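Local coordinates for tetratricopeptide repeat protein (Parabacteroides merdae ATCC 43184, PDB 4R7S) that is of unknown function but, as a helical tetratricopeptide repeat protein, probably serves as a scaffold for binding other proteins or peptides, at residues P106-Q109 and E110-Y113. Residues are numbered along the deposited sequence; the frame is centred on the assembly and turned at random.
With EDO (1,2-ethanediol), chain I.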
loop_
_atom_site.group_PDB
_atom_site.type_symbol
_atom_site.label_atom_id
_atom_site.label_comp_id
_atom_site.label_asym_id
_atom_site.label_seq_id
_atom_site.Cartn_x
_atom_site.Cartn_y
_atom_site.Cartn_z
ATOM N N PRO A 106 4.384 20.602 2.584
ATOM C CA PRO A 106 5.586 19.868 2.164
ATOM C C PRO A 106 6.161 18.947 3.250
ATOM O O PRO A 106 7.116 18.229 2.947
ATOM C CB PRO A 106 6.576 20.992 1.789
ATOM C CG PRO A 106 5.746 22.243 1.645
ATOM C CD PRO A 106 4.658 22.058 2.649
ATOM N N GLU A 107 5.571 18.923 4.477
ATOM C CA GLU A 107 6.073 18.074 5.568
ATOM C C GLU A 107 5.089 16.960 5.988
ATOM O O GLU A 107 5.278 16.365 7.063
ATOM C CB GLU A 107 6.445 18.920 6.802
ATOM C CG GLU A 107 7.537 19.946 6.566
ATOM C CD GLU A 107 8.089 20.634 7.804
ATOM O OE1 GLU A 107 7.684 20.266 8.933
ATOM O OE2 GLU A 107 8.963 21.518 7.643
ATOM N N HIS A 108 4.057 16.669 5.160
ATOM C CA HIS A 108 3.063 15.622 5.461
ATOM C C HIS A 108 3.698 14.252 5.176
ATOM O O HIS A 108 3.874 13.862 4.015
ATOM C CB HIS A 108 1.761 15.841 4.662
ATOM C CG HIS A 108 0.612 14.991 5.120
ATOM N ND1 HIS A 108 0.099 13.983 4.324
ATOM C CD2 HIS A 108 -0.119 15.056 6.259
ATOM C CE1 HIS A 108 -0.892 13.442 5.011
ATOM N NE2 HIS A 108 -1.069 14.058 6.180
ATOM N N GLN A 109 4.076 13.552 6.257
ATOM C CA GLN A 109 4.818 12.288 6.239
ATOM C C GLN A 109 4.128 11.139 5.491
ATOM O O GLN A 109 4.817 10.433 4.765
ATOM C CB GLN A 109 5.217 11.852 7.657
ATOM C CG GLN A 109 6.246 12.816 8.254
ATOM C CD GLN A 109 6.753 12.426 9.623
ATOM O OE1 GLN A 109 7.179 11.297 9.865
ATOM N NE2 GLN A 109 6.805 13.385 10.533
ATOM N N GLU A 110 2.819 10.942 5.626
ATOM C CA GLU A 110 2.178 9.850 4.880
ATOM C C GLU A 110 2.233 10.113 3.376
ATOM O O GLU A 110 2.467 9.175 2.614
ATOM C CB GLU A 110 0.729 9.629 5.322
ATOM C CG GLU A 110 0.048 8.456 4.619
ATOM C CD GLU A 110 0.452 7.072 5.095
ATOM O OE1 GLU A 110 1.087 6.955 6.171
ATOM O OE2 GLU A 110 0.094 6.091 4.407
ATOM N N ALA A 111 2.011 11.381 2.959
ATOM C CA ALA A 111 2.046 11.778 1.550
ATOM C C ALA A 111 3.469 11.603 0.969
ATOM O O ALA A 111 3.614 11.050 -0.123
ATOM C CB ALA A 111 1.583 13.228 1.389
ATOM N N LEU A 112 4.499 12.048 1.716
ATOM C CA LEU A 112 5.898 11.937 1.320
ATOM C C LEU A 112 6.284 10.475 1.102
ATOM O O LEU A 112 6.899 10.156 0.083
ATOM C CB LEU A 112 6.818 12.583 2.371
ATOM C CG LEU A 112 6.863 14.106 2.405
ATOM C CD1 LEU A 112 7.435 14.593 3.709
ATOM C CD2 LEU A 112 7.642 14.671 1.208
ATOM N N TYR A 113 5.901 9.597 2.043
ATOM C CA TYR A 113 6.210 8.169 1.987
ATOM C C TYR A 113 5.575 7.516 0.775
ATOM O O TYR A 113 6.258 6.797 0.056
ATOM C CB TYR A 113 5.763 7.442 3.264
ATOM C CG TYR A 113 6.119 5.970 3.275
ATOM C CD1 TYR A 113 7.448 5.552 3.303
ATOM C CD2 TYR A 113 5.127 4.993 3.277
ATOM C CE1 TYR A 113 7.779 4.196 3.279
ATOM C CE2 TYR A 113 5.446 3.634 3.263
ATOM C CZ TYR A 113 6.774 3.241 3.268
ATOM O OH TYR A 113 7.083 1.905 3.279
HETATM C C1 EDO I . 2.099 2.472 2.065
HETATM O O1 EDO I . 1.514 2.202 0.800
HETATM C C2 EDO I . 1.046 3.113 3.011
HETATM O O2 EDO I . 1.598 3.322 4.306
#
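H108 and L112 are joined by the first backbone hydrogen bond of helix 109-121, in a tetratricopeptide-repeat array of helices, where the loop after helix 91-104 leads into helix 109-121. H108 sits at the N-cap: its O takes the first i to i+4 bond, from L112 N at 3.0 Å, and Y113 N to Q109 O at 3.0 Å continues the alpha-helical pattern. P106, whose ring restricts its own backbone, suits the turn that precedes this start.

L112 points back at the loop and lays its branched side chain against two carbonyl oxygens, CG 3.4 Å from H108 O and CD1 3.7 Å from P106 O. Its nonpolar contacts are with L102 and I135 of the flanking helices, so leucine suits this buried site. With an alanine here, CG and both methyls go, which is likely to open a gap beside the P106 carbonyl and weaken the packing on L102 and I135. The H108 ring swings to the A111 side because CG lies anti to the backbone N (chi1 -168°); its ND1 edge meets A111 CB at 3.4 Å, in the ring plane. That methyl, small enough for close approach, also touches L101 and L102.

Q109 and E110 combine aliphatic stems with polar ends. Q109 packs on I135 and V138 and extends to N139, which hydrogen-bonds its OE1. E110 CB lies 4.2 Å from H108 CE1; beyond it the chain bends at chi2 (76°), and OE1 forms a salt bridge to R144. A 1,2-ethanediol, probably a crystallisation additive, lies with C1 3.7 Å from Y113 CE2, at the ring edge, and hydrogen-bonds through O2 to E110 OE2 at 3.2 Å.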